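Local coordinates for BH0493 protein (Bacillus halodurans C-125, PDB 2QEE), which binds zinc and is probably an amidohydrolase that uses the metal for hydrolytic or related chemistry at one mouth of a beta/alpha barrel, at residues Asp141-Asp147 with Arg166-Arg172; Met259-Val263 with Phe324-Trp328. One frame throughout, in Å; residues are numbered along the deposited sequence.

Two principles of barrel enzymes appear side by side here: neighbouring strands are joined by backbone hydrogen bonds, while more distant parts meet through side chains. Interaction 1 shows the first, interaction 2 the second. Their centres lie 16 Å apart and their nearest atoms about 7 Å apart, so the two do not touch; both, however, reach the same sheet and approach the same zinc site, formed by His28, His30 and Asp357. Measured to the nearest atoms, the side chain of Thr145 in interaction 1 is about 5 Å from the zinc ion and that of Met260 in interaction 2 about 4 Å, while the side chain of Trp327 comes about 3 Å from that of Asp357.

Interaction 1: residues Asp141-Asp147 with Arg166-Arg172; sequences DVVMTND and RFHAALR
Parallel beta pairing in the buried heart of the chain joins strand 139-143 to strand 167-168, and the loop that continues it meets strand 171-172 through a lone bridge at Asn146-Leu171. The segments run 29° apart in constant register, Asp141-Arg166 through Asp147-Arg172, with CA-CA separations from 4.6 Å (Val143-His168) to 5.3 Å (Thr145-Ala170). Backbone hydrogen bonds alternate: Val142 N to Arg166 O (2.8 Å), His168 N to Val142 O (2.7 Å), Met144 N to His168 O (2.7 Å). Asn146 N-Ala170 O and Arg172 N-Asn146 O (both 2.8 Å) make the isolated bridge; Asn146 OD1 (chi1 m) accepts from Ala170 N (2.9 Å). His168 NE2 donates to Asp141 OD1 (2.7 Å), a His-carboxylate hydrogen bond. Val142 CG1 meets Phe167 CD1 at 3.8 Å, and both side chains pack on helix 126-136. Asp147 OD2 and Arg172 NH1 form a salt bridge (3.0 Å) whose hydrogen bond is weak; Asp147 OD1 accepts from Phe149 N. Thr145 touches His28 and His30, so this beta-alpha-beta unit runs into the zinc site, as expected of an amidohydrolase barrel.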
ATOM      1  N   ASP C 141       9.673 -23.264 -21.152  1.00 15.58           N
ATOM      2  CA  ASP C 141       8.342 -23.834 -21.097  1.00 15.09           C
ATOM      3  C   ASP C 141       7.316 -22.710 -21.002  1.00 18.42           C
ATOM      4  O   ASP C 141       7.445 -21.835 -20.136  1.00 17.70           O
ATOM      5  CB  ASP C 141       8.188 -24.730 -19.871  1.00 16.22           C
ATOM      6  CG  ASP C 141       9.060 -25.987 -19.982  1.00 24.66           C
ATOM      7  OD1 ASP C 141       8.601 -27.012 -20.542  1.00 20.62           O
ATOM      8  OD2 ASP C 141      10.248 -25.950 -19.621  1.00 19.61           O
ATOM      9  N   VAL C 142       6.267 -22.796 -21.823  1.00 16.43           N
ATOM     10  CA  VAL C 142       5.202 -21.802 -21.849  1.00 16.58           C
ATOM     11  C   VAL C 142       3.899 -22.512 -21.501  1.00 18.34           C
ATOM     12  O   VAL C 142       3.555 -23.556 -22.130  1.00 20.58           O
ATOM     13  CB  VAL C 142       5.109 -21.156 -23.285  1.00 17.04           C
ATOM     14  CG1 VAL C 142       3.793 -20.387 -23.481  1.00 21.67           C
ATOM     15  CG2 VAL C 142       6.299 -20.214 -23.520  1.00 18.87           C
ATOM     16  N   VAL C 143       3.172 -22.001 -20.498  1.00 15.27           N
ATOM     17  CA  VAL C 143       1.824 -22.518 -20.241  1.00 13.38           C
ATOM     18  C   VAL C 143       0.851 -21.637 -20.987  1.00 14.72           C
ATOM     19  O   VAL C 143       0.830 -20.381 -20.835  1.00 16.11           O
ATOM     20  CB  VAL C 143       1.485 -22.637 -18.763  1.00 15.08           C
ATOM     21  CG1 VAL C 143       0.074 -23.169 -18.589  1.00 17.18           C
ATOM     22  CG2 VAL C 143       2.489 -23.589 -18.028  1.00 15.67           C
ATOM     23  N   MET C 144      -0.004 -22.297 -21.780  1.00 14.86           N
ATOM     24  CA  MET C 144      -0.998 -21.592 -22.578  1.00 15.22           C
ATOM     25  C   MET C 144      -2.250 -21.322 -21.761  1.00 13.13           C
ATOM     26  O   MET C 144      -2.412 -21.848 -20.626  1.00 15.78           O
ATOM     27  CB  MET C 144      -1.364 -22.518 -23.800  1.00 13.14           C
ATOM     28  CG  MET C 144      -0.136 -22.815 -24.697  1.00 13.00           C
ATOM     29  SD  MET C 144      -0.723 -23.807 -26.175  1.00 17.52           S
ATOM     30  CE  MET C 144      -0.997 -25.350 -25.363  1.00 17.05           C
ATOM     31  N   THR C 145      -3.195 -20.588 -22.369  1.00 15.21           N
ATOM     32  CA  THR C 145      -4.570 -20.491 -21.874  1.00 14.94           C
ATOM     33  C   THR C 145      -5.504 -21.095 -22.974  1.00 15.55           C
ATOM     34  O   THR C 145      -5.598 -20.523 -24.052  1.00 17.27           O
ATOM     35  CB  THR C 145      -4.936 -19.019 -21.655  1.00 16.62           C
ATOM     36  OG1 THR C 145      -4.160 -18.537 -20.531  1.00 17.04           O
ATOM     37  CG2 THR C 145      -6.405 -18.895 -21.316  1.00 18.46           C
ATOM     38  N   ASN C 146      -6.059 -22.264 -22.672  1.00 17.18           N
ATOM     39  CA  ASN C 146      -6.790 -23.054 -23.680  1.00 18.00           C
ATOM     40  C   ASN C 146      -8.274 -23.085 -23.359  1.00 18.41           C
ATOM     41  O   ASN C 146      -8.718 -23.665 -22.349  1.00 20.54           O
ATOM     42  CB  ASN C 146      -6.168 -24.448 -23.729  1.00 17.81           C
ATOM     43  CG  ASN C 146      -4.684 -24.382 -24.052  1.00 18.18           C
ATOM     44  OD1 ASN C 146      -3.865 -24.641 -23.189  1.00 17.71           O
ATOM     45  ND2 ASN C 146      -4.335 -23.955 -25.274  1.00 15.94           N
ATOM     46  N   ASP C 147      -9.029 -22.462 -24.260  1.00 22.33           N
ATOM     47  CA  ASP C 147     -10.445 -22.208 -24.046  1.00 22.30           C
ATOM     48  C   ASP C 147     -11.293 -23.041 -25.018  1.00 19.74           C
ATOM     49  O   ASP C 147     -11.373 -22.700 -26.200  1.00 23.04           O
ATOM     50  CB  ASP C 147     -10.751 -20.740 -24.268  1.00 24.85           C
ATOM     51  CG  ASP C 147     -12.183 -20.392 -23.899  1.00 29.51           C
ATOM     52  OD1 ASP C 147     -12.985 -21.305 -23.638  1.00 21.95           O
ATOM     53  OD2 ASP C 147     -12.487 -19.192 -23.811  1.00 33.34           O
ATOM     54  N   ARG C 166       7.396 -27.745 -25.769  1.00 18.45           N
ATOM     55  CA  ARG C 166       7.730 -26.465 -25.029  1.00 18.48           C
ATOM     56  C   ARG C 166       6.478 -25.760 -24.514  1.00 20.05           C
ATOM     57  O   ARG C 166       6.569 -24.865 -23.655  1.00 19.86           O
ATOM     58  CB  ARG C 166       8.481 -25.501 -25.917  1.00 17.53           C
ATOM     59  CG  ARG C 166       9.830 -26.010 -26.386  1.00 17.13           C
ATOM     60  CD  ARG C 166      10.440 -25.112 -27.452  1.00 21.94           C
ATOM     61  NE  ARG C 166       9.595 -25.008 -28.624  1.00 25.09           N
ATOM     62  CZ  ARG C 166       9.899 -24.299 -29.711  1.00 25.83           C
ATOM     63  NH1 ARG C 166      11.039 -23.610 -29.795  1.00 26.79           N
ATOM     64  NH2 ARG C 166       9.040 -24.285 -30.719  1.00 27.19           N
ATOM     65  N   PHE C 167       5.314 -26.192 -25.015  1.00 18.13           N
ATOM     66  CA  PHE C 167       4.017 -25.531 -24.737  1.00 17.74           C
ATOM     67  C   PHE C 167       3.115 -26.475 -24.001  1.00 20.62           C
ATOM     68  O   PHE C 167       2.940 -27.659 -24.376  1.00 22.43           O
ATOM     69  CB  PHE C 167       3.338 -25.052 -26.032  1.00 18.93           C
ATOM     70  CG  PHE C 167       4.038 -23.918 -26.696  1.00 17.80           C
ATOM     71  CD1 PHE C 167       3.536 -22.607 -26.544  1.00 18.55           C
ATOM     72  CD2 PHE C 167       5.169 -24.125 -27.471  1.00 17.32           C
ATOM     73  CE1 PHE C 167       4.156 -21.523 -27.128  1.00 16.98           C
ATOM     74  CE2 PHE C 167       5.819 -23.058 -28.103  1.00 15.53           C
ATOM     75  CZ  PHE C 167       5.353 -21.726 -27.904  1.00 18.58           C
ATOM     76  N   HIS C 168       2.554 -25.981 -22.917  1.00 17.92           N
ATOM     77  CA  HIS C 168       1.752 -26.794 -22.061  1.00 16.56           C
ATOM     78  C   HIS C 168       0.346 -26.228 -21.981  1.00 19.54           C
ATOM     79  O   HIS C 168       0.153 -25.030 -22.029  1.00 19.27           O
ATOM     80  CB  HIS C 168       2.339 -26.921 -20.651  1.00 16.49           C
ATOM     81  CG  HIS C 168       3.789 -27.325 -20.656  1.00 21.26           C
ATOM     82  ND1 HIS C 168       4.196 -28.637 -20.503  1.00 19.98           N
ATOM     83  CD2 HIS C 168       4.916 -26.602 -20.859  1.00 21.27           C
ATOM     84  CE1 HIS C 168       5.520 -28.694 -20.566  1.00 19.62           C
ATOM     85  NE2 HIS C 168       5.981 -27.474 -20.796  1.00 18.39           N
ATOM     86  N   ALA C 169      -0.634 -27.112 -21.886  1.00 19.66           N
ATOM     87  CA  ALA C 169      -2.052 -26.678 -21.828  1.00 19.03           C
ATOM     88  C   ALA C 169      -2.501 -26.272 -20.442  1.00 16.43           C
ATOM     89  O   ALA C 169      -2.101 -26.863 -19.426  1.00 17.84           O
ATOM     90  CB  ALA C 169      -2.990 -27.823 -22.334  1.00 21.17           C
ATOM     91  N   ALA C 170      -3.449 -25.328 -20.402  1.00 16.50           N
ATOM     92  CA  ALA C 170      -4.189 -25.076 -19.182  1.00 16.54           C
ATOM     93  C   ALA C 170      -5.648 -24.822 -19.572  1.00 15.44           C
ATOM     94  O   ALA C 170      -5.878 -24.077 -20.511  1.00 16.76           O
ATOM     95  CB  ALA C 170      -3.637 -23.827 -18.415  1.00 18.39           C
ATOM     96  N   LEU C 171      -6.562 -25.460 -18.871  1.00 17.85           N
ATOM     97  CA  LEU C 171      -7.992 -25.511 -19.261  1.00 17.61           C
ATOM     98  C   LEU C 171      -8.670 -24.267 -18.675  1.00 18.08           C
ATOM     99  O   LEU C 171      -8.855 -24.224 -17.463  1.00 18.68           O
ATOM    100  CB  LEU C 171      -8.640 -26.804 -18.712  1.00 17.41           C
ATOM    101  CG  LEU C 171     -10.131 -27.062 -18.983  1.00 18.85           C
ATOM    102  CD1 LEU C 171     -10.437 -26.869 -20.496  1.00 22.73           C
ATOM    103  CD2 LEU C 171     -10.502 -28.456 -18.482  1.00 19.59           C
ATOM    104  N   ARG C 172      -9.009 -23.312 -19.545  1.00 19.23           N
ATOM    105  CA  ARG C 172      -9.665 -22.051 -19.148  0.50 20.08           C
ATOM    106  C   ARG C 172     -11.167 -22.293 -19.077  1.00 20.47           C
ATOM    107  O   ARG C 172     -11.770 -22.746 -20.061  1.00 20.29           O
ATOM    108  CB  ARG C 172      -9.317 -20.935 -20.145  0.50 19.20           C
ATOM    109  CG  ARG C 172     -10.007 -19.595 -19.846  0.50 23.78           C
ATOM    110  CD  ARG C 172      -9.970 -18.637 -21.009  0.50 20.69           C
ATOM    111  NE  ARG C 172     -10.412 -17.308 -20.575  0.50 22.72           N
ATOM    112  CZ  ARG C 172     -11.662 -16.885 -20.697  0.50 27.60           C
ATOM    113  NH1 ARG C 172     -12.553 -17.688 -21.248  0.50 17.49           N
ATOM    114  NH2 ARG C 172     -12.018 -15.667 -20.276  0.50 18.98           N
TER

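Interaction 2: residues Met259-Val263 with Phe324-Trp328; sequences MMIGV and FGCWW
Met259 opens the first segment, within strand 257-264, and its CA-to-CB bond points away from the loop 324-328, the side chain packing instead on Val300, Leu226 and Leu289. The next residue reverses direction: Met260 (chi1 m, chi2 t) projects toward the loop that follows strand 321-323. Its CB sits over the face of Trp327, 3.8 Å from the centroid of the six-membered ring and 20° off the normal, a CH-pi contact. SD of Met260 then reaches 4.9 Å from the centroid of the five-membered ring of Trp327, an oblique Met-aromatic contact, and CG of Met260 meets the ring edge of Phe324 at CZ (4.1 Å). The CA-to-CB bond of Ile261 points away again, but its N lies 3.6 Å from CZ3 of Trp327. At Gly262, phi/psi of 127/3 would press a CB against the preceding carbonyl, which explains the glycine. Val263 (chi1 p) faces the loop once more, with CG2 3.5 Å from CZ3 of Trp328 and CB 4.2 Å from CH2 of Trp327.

The second segment has no regular secondary structure; end to end, CA 260 to 263 and CA 324 to 328 run 23° apart. Trp327 (chi1 t, chi2 31°) and Trp328 (chi1 t, phi 60°) both direct CB toward the strand. The CA atoms of Met260 and Trp327 are 8.4 Å apart, those of Val263 and Trp328 9.7 Å. Strand 298-302 lies between strands 257-264 and 321-323, so large side chains span the gap. With Met260 and Trp327 beside the zinc ligands His28 and Asp357, the chemistry is consistent with a largely apolar, aromatic lining beside the metal, held by van der Waals, CH-pi and Met-aromatic contacts.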
ATOM      1  N   MET C 259      -7.098 -19.560  -9.668  1.00 15.27           N
ATOM      2  CA  MET C 259      -8.103 -18.517  -9.560  1.00 15.98           C
ATOM      3  C   MET C 259      -7.402 -17.167  -9.690  1.00 16.01           C
ATOM      4  O   MET C 259      -6.490 -16.892  -8.933  1.00 16.23           O
ATOM      5  CB  MET C 259      -8.798 -18.582  -8.217  1.00 16.81           C
ATOM      6  CG  MET C 259      -9.478 -19.927  -7.926  1.00 23.58           C
ATOM      7  SD  MET C 259     -10.431 -19.962  -6.407  1.00 21.48           S
ATOM      8  CE  MET C 259      -9.155 -20.058  -5.209  1.00 23.24           C
ATOM      9  N   MET C 260      -7.822 -16.382 -10.664  1.00 14.51           N
ATOM     10  CA  MET C 260      -7.270 -15.051 -10.892  1.00 17.19           C
ATOM     11  C   MET C 260      -8.369 -14.065 -10.502  1.00 16.18           C
ATOM     12  O   MET C 260      -9.335 -13.924 -11.241  1.00 16.73           O
ATOM     13  CB  MET C 260      -6.861 -14.946 -12.358  1.00 17.95           C
ATOM     14  CG  MET C 260      -5.868 -16.102 -12.686  1.00 21.07           C
ATOM     15  SD  MET C 260      -5.134 -15.977 -14.319  1.00 24.57           S
ATOM     16  CE  MET C 260      -6.271 -15.041 -15.298  1.00 35.64           C
ATOM     17  N   ILE C 261      -8.223 -13.422  -9.333  1.00 12.99           N
ATOM     18  CA  ILE C 261      -9.362 -12.799  -8.709  1.00 13.04           C
ATOM     19  C   ILE C 261      -9.199 -11.260  -8.738  1.00 15.41           C
ATOM     20  O   ILE C 261      -8.136 -10.747  -8.403  1.00 14.69           O
ATOM     21  CB  ILE C 261      -9.476 -13.261  -7.256  1.00 12.88           C
ATOM     22  CG1 ILE C 261      -9.793 -14.779  -7.182  1.00 11.43           C
ATOM     23  CG2 ILE C 261     -10.589 -12.438  -6.525  1.00 14.63           C
ATOM     24  CD1 ILE C 261      -9.482 -15.422  -5.793  1.00 12.99           C
ATOM     25  N   GLY C 262     -10.261 -10.533  -9.104  1.00 14.40           N
ATOM     26  CA  GLY C 262     -10.265  -9.068  -8.881  1.00 15.55           C
ATOM     27  C   GLY C 262     -10.586  -8.244 -10.123  1.00 16.65           C
ATOM     28  O   GLY C 262     -10.637  -7.009 -10.037  1.00 15.73           O
ATOM     29  N   VAL C 263     -10.891  -8.906 -11.241  1.00 16.14           N
ATOM     30  CA  VAL C 263     -11.143  -8.190 -12.502  1.00 14.71           C
ATOM     31  C   VAL C 263     -12.631  -7.843 -12.579  1.00 16.74           C
ATOM     32  O   VAL C 263     -13.489  -8.710 -12.372  1.00 17.82           O
ATOM     33  CB  VAL C 263     -10.682  -8.998 -13.761  1.00 17.96           C
ATOM     34  CG1 VAL C 263     -11.393 -10.363 -13.879  1.00 19.03           C
ATOM     35  CG2 VAL C 263     -10.887  -8.161 -14.993  1.00 14.08           C
ATOM     36  N   PHE C 324       1.109 -16.803  -7.248  1.00 11.43           N
ATOM     37  CA  PHE C 324       1.950 -16.622  -8.420  1.00 11.15           C
ATOM     38  C   PHE C 324       1.779 -15.239  -9.016  1.00 13.37           C
ATOM     39  O   PHE C 324       0.614 -14.721  -9.047  1.00 14.24           O
ATOM     40  CB  PHE C 324       1.697 -17.698  -9.490  1.00 14.45           C
ATOM     41  CG  PHE C 324       0.363 -17.569 -10.197  1.00 11.95           C
ATOM     42  CD1 PHE C 324       0.253 -16.901 -11.438  1.00 14.16           C
ATOM     43  CD2 PHE C 324      -0.777 -18.150  -9.630  1.00 12.88           C
ATOM     44  CE1 PHE C 324      -0.987 -16.817 -12.108  1.00 15.51           C
ATOM     45  CE2 PHE C 324      -2.041 -18.086 -10.302  1.00 14.16           C
ATOM     46  CZ  PHE C 324      -2.108 -17.391 -11.566  1.00 11.26           C
ATOM     47  N   GLY C 325       2.904 -14.639  -9.375  1.00 14.86           N
ATOM     48  CA  GLY C 325       2.958 -13.567 -10.368  1.00 14.30           C
ATOM     49  C   GLY C 325       2.406 -12.224  -9.876  1.00 15.27           C
ATOM     50  O   GLY C 325       1.823 -12.079  -8.801  1.00 12.86           O
ATOM     51  N   CYS C 326       2.622 -11.240 -10.738  1.00 15.75           N
ATOM     52  CA  CYS C 326       2.129  -9.923 -10.518  1.00 13.92           C
ATOM     53  C   CYS C 326       1.297  -9.619 -11.717  1.00 15.38           C
ATOM     54  O   CYS C 326       1.816  -9.244 -12.749  1.00 17.30           O
ATOM     55  CB  CYS C 326       3.341  -8.973 -10.441  1.00 15.32           C
ATOM     56  SG  CYS C 326       4.534  -9.405  -9.147  1.00 16.72           S
ATOM     57  N   TRP C 327      -0.009  -9.784 -11.547  1.00 13.85           N
ATOM     58  CA  TRP C 327      -0.922  -9.838 -12.659  1.00 15.46           C
ATOM     59  C   TRP C 327      -1.344  -8.440 -13.109  1.00 18.74           C
ATOM     60  O   TRP C 327      -1.871  -7.665 -12.284  1.00 16.97           O
ATOM     61  CB  TRP C 327      -2.156 -10.615 -12.124  1.00 18.25           C
ATOM     62  CG  TRP C 327      -3.236 -10.919 -13.108  1.00 17.62           C
ATOM     63  CD1 TRP C 327      -3.092 -11.150 -14.445  1.00 21.98           C
ATOM     64  CD2 TRP C 327      -4.644 -11.049 -12.819  1.00 17.19           C
ATOM     65  NE1 TRP C 327      -4.333 -11.388 -15.013  1.00 21.88           N
ATOM     66  CE2 TRP C 327      -5.295 -11.340 -14.045  1.00 20.46           C
ATOM     67  CE3 TRP C 327      -5.406 -10.970 -11.648  1.00 16.22           C
ATOM     68  CZ2 TRP C 327      -6.691 -11.533 -14.136  1.00 21.46           C
ATOM     69  CZ3 TRP C 327      -6.797 -11.176 -11.744  1.00 17.34           C
ATOM     70  CH2 TRP C 327      -7.413 -11.441 -12.971  1.00 20.34           C
ATOM     71  N   TRP C 328      -1.138  -8.165 -14.396  1.00 16.90           N
ATOM     72  CA  TRP C 328      -1.834  -7.092 -15.147  1.00 18.76           C
ATOM     73  C   TRP C 328      -1.557  -5.705 -14.518  1.00 16.82           C
ATOM     74  O   TRP C 328      -0.459  -5.149 -14.646  1.00 16.28           O
ATOM     75  CB  TRP C 328      -3.332  -7.423 -15.131  1.00 20.66           C
ATOM     76  CG  TRP C 328      -4.213  -6.733 -16.074  1.00 21.44           C
ATOM     77  CD1 TRP C 328      -3.943  -5.655 -16.891  1.00 22.16           C
ATOM     78  CD2 TRP C 328      -5.563  -7.130 -16.350  1.00 21.38           C
ATOM     79  NE1 TRP C 328      -5.084  -5.359 -17.655  1.00 23.86           N
ATOM     80  CE2 TRP C 328      -6.069  -6.257 -17.331  1.00 22.35           C
ATOM     81  CE3 TRP C 328      -6.388  -8.138 -15.843  1.00 26.78           C
ATOM     82  CZ2 TRP C 328      -7.383  -6.358 -17.810  1.00 22.34           C
ATOM     83  CZ3 TRP C 328      -7.686  -8.250 -16.333  1.00 24.91           C
ATOM     84  CH2 TRP C 328      -8.163  -7.360 -17.310  1.00 26.82           C
TER